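Local coordinates for TSSL1 (Pseudomonas aeruginosa, PDB 4B62), which probably anchors the type VI secretion system to the cell wall, through a periplasmic OmpA-like module that binds peptidoglycan, at residues Thr80-Asn85 and Arg146-Val151. Sequence-based numbering, arbitrary orientation.
With EDO (1,2-ethanediol), chain B.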
loop_
_atom_site.group_PDB
_atom_site.type_symbol
_atom_site.label_atom_id
_atom_site.label_comp_id
_atom_site.label_asym_id
_atom_site.label_seq_id
_atom_site.Cartn_x
_atom_site.Cartn_y
_atom_site.Cartn_z
ATOM N N THR A 80 -5.094 3.141 -0.866
ATOM C CA THR A 80 -6.117 2.293 -1.467
ATOM C C THR A 80 -5.630 0.850 -1.459
ATOM O O THR A 80 -4.436 0.577 -1.670
ATOM C CB THR A 80 -6.496 2.729 -2.886
ATOM O OG1 THR A 80 -5.367 2.635 -3.758
ATOM C CG2 THR A 80 -7.038 4.168 -2.872
ATOM N N GLY A 81 -6.559 -0.049 -1.151
ATOM C CA GLY A 81 -6.294 -1.478 -1.081
ATOM C C GLY A 81 -7.018 -2.198 -2.210
ATOM O O GLY A 81 -8.164 -1.859 -2.545
ATOM N N HIS A 82 -6.363 -3.217 -2.767
ATOM C CA HIS A 82 -6.842 -3.920 -3.950
ATOM C C HIS A 82 -6.622 -5.412 -3.795
ATOM O O HIS A 82 -5.643 -5.840 -3.170
ATOM C CB HIS A 82 -6.087 -3.445 -5.187
ATOM C CG HIS A 82 -6.140 -1.970 -5.359
ATOM N ND1 HIS A 82 -7.063 -1.344 -6.175
ATOM C CD2 HIS A 82 -5.410 -0.990 -4.776
ATOM C CE1 HIS A 82 -6.888 -0.041 -6.082
ATOM N NE2 HIS A 82 -5.896 0.205 -5.245
ATOM N N SER A 83 -7.550 -6.174 -4.361
ATOM C CA SER A 83 -7.487 -7.620 -4.410
ATOM C C SER A 83 -7.349 -8.081 -5.848
ATOM O O SER A 83 -7.473 -7.289 -6.794
ATOM C CB SER A 83 -8.755 -8.241 -3.823
ATOM O OG SER A 83 -9.890 -7.915 -4.617
ATOM N N ASP A 84 -7.120 -9.375 -6.006
ATOM C CA ASP A 84 -7.332 -10.051 -7.280
ATOM C C ASP A 84 -8.832 -10.432 -7.340
ATOM O O ASP A 84 -9.619 -9.926 -6.544
ATOM C CB ASP A 84 -6.383 -11.253 -7.408
ATOM C CG ASP A 84 -6.541 -12.247 -6.291
ATOM O OD1 ASP A 84 -7.630 -12.300 -5.674
ATOM O OD2 ASP A 84 -5.552 -12.976 -6.039
ATOM N N ASN A 85 -9.219 -11.325 -8.245
ATOM C CA ASN A 85 -10.612 -11.795 -8.325
ATOM C C ASN A 85 -10.797 -13.240 -7.838
ATOM O O ASN A 85 -11.780 -13.908 -8.193
ATOM C CB ASN A 85 -11.139 -11.637 -9.751
ATOM C CG ASN A 85 -10.489 -12.598 -10.719
ATOM O OD1 ASN A 85 -9.502 -13.259 -10.391
ATOM N ND2 ASN A 85 -11.049 -12.694 -11.918
ATOM N N ARG A 146 -2.547 -5.488 -3.780
ATOM C CA ARG A 146 -1.592 -4.422 -3.555
ATOM C C ARG A 146 -2.226 -3.314 -2.737
ATOM O O ARG A 146 -3.462 -3.227 -2.625
ATOM C CB ARG A 146 -1.123 -3.832 -4.897
ATOM C CG ARG A 146 -2.167 -2.945 -5.571
ATOM C CD ARG A 146 -1.873 -2.725 -7.033
ATOM N NE ARG A 146 -2.743 -1.716 -7.620
ATOM C CZ ARG A 146 -3.964 -1.929 -8.105
ATOM N NH1 ARG A 146 -4.516 -3.142 -8.154
ATOM N NH2 ARG A 146 -4.631 -0.877 -8.597
ATOM N N VAL A 147 -1.371 -2.456 -2.195
ATOM C CA VAL A 147 -1.802 -1.143 -1.742
ATOM C C VAL A 147 -1.112 -0.084 -2.606
ATOM O O VAL A 147 0.015 -0.280 -3.085
ATOM C CB VAL A 147 -1.521 -0.876 -0.236
ATOM C CG1 VAL A 147 -2.331 -1.838 0.615
ATOM C CG2 VAL A 147 -0.048 -0.967 0.105
ATOM N N GLU A 148 -1.821 1.028 -2.813
ATOM C CA GLU A 148 -1.258 2.208 -3.431
ATOM C C GLU A 148 -1.310 3.310 -2.395
ATOM O O GLU A 148 -2.389 3.677 -1.918
ATOM C CB GLU A 148 -2.016 2.590 -4.707
ATOM C CG GLU A 148 -1.869 1.563 -5.821
ATOM C CD GLU A 148 -2.466 1.983 -7.166
ATOM O OE1 GLU A 148 -2.877 3.166 -7.310
ATOM O OE2 GLU A 148 -2.514 1.113 -8.079
ATOM N N ILE A 149 -0.138 3.825 -2.046
ATOM C CA ILE A 149 0.001 4.860 -1.034
ATOM C C ILE A 149 0.286 6.179 -1.769
ATOM O O ILE A 149 1.347 6.349 -2.364
ATOM C CB ILE A 149 1.150 4.544 -0.063
ATOM C CG1 ILE A 149 0.914 3.198 0.624
ATOM C CG2 ILE A 149 1.304 5.641 0.984
ATOM C CD1 ILE A 149 2.122 2.651 1.359
ATOM N N THR A 150 -0.676 7.094 -1.747
ATOM C CA THR A 150 -0.551 8.357 -2.450
ATOM C C THR A 150 -0.264 9.448 -1.441
ATOM O O THR A 150 -1.041 9.643 -0.511
ATOM C CB THR A 150 -1.852 8.682 -3.204
ATOM O OG1 THR A 150 -2.056 7.719 -4.242
ATOM C CG2 THR A 150 -1.801 10.062 -3.828
ATOM N N VAL A 151 0.849 10.157 -1.629
ATOM C CA VAL A 151 1.134 11.363 -0.857
ATOM C C VAL A 151 0.925 12.546 -1.797
ATOM O O VAL A 151 1.477 12.605 -2.899
ATOM C CB VAL A 151 2.542 11.398 -0.197
ATOM C CG1 VAL A 151 3.652 11.445 -1.215
ATOM C CG2 VAL A 151 2.659 12.603 0.730
HETATM C C1 EDO B . -3.856 7.209 -6.892
HETATM O O1 EDO B . -3.238 8.479 -6.611
HETATM C C2 EDO B . -4.213 7.027 -8.367
HETATM O O2 EDO B . -3.036 7.096 -9.187
HETATM O O HOH W 1 -4.939 4.239 -5.878
HETATM O O HOH W 2 -7.052 -5.100 -8.546
#
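Thr80, Gly81 and His82 pair with Glu148, Val147 and Arg146 as neighbouring antiparallel strands in the mixed sheet of an OmpA-like peptidoglycan-binding domain, the segment axes 4.8 Å apart and inclined at 163°. Two reciprocal backbone pairs define the register. Thr80 and Glu148 bond N to O in both directions, and so do His82 and Arg146, although Arg146 N sits above the carbonyl plane of His82. Between them, at the non-hydrogen-bonded Gly81–Val147 pair, Val147 CA lies 3.1 Å from Thr80 O in a CA-H...O contact.

Stacking dominates the face that carries His82 and Arg146. The guanidinium lies flat on the imidazole, planes 18° apart and centres separated by 3.6 Å, with Arg146 NH2 over the middle of the ring and NH1 against His82 CB. Arg146 CG stands between backbone N and carbonyl carbon (chi1 74°), and the chain then runs extended to NE, which carries the guanidinium across the imidazole.

Polar bonds hold both groups in place. In a salt bridge, Arg146 NE (2.9 Å) and NH2 grip the single oxygen Glu148 OE2 side-on, in the guanidinium plane, while Glu130 O takes a further bond from NH2 and Asn144 O one from NH1. The imidazole is tethered by His82 NE2 to Thr80 OG1 at 2.9 Å. One water closes the network, 2.7 Å from Thr80 OG1 and donating to Glu148 OE1.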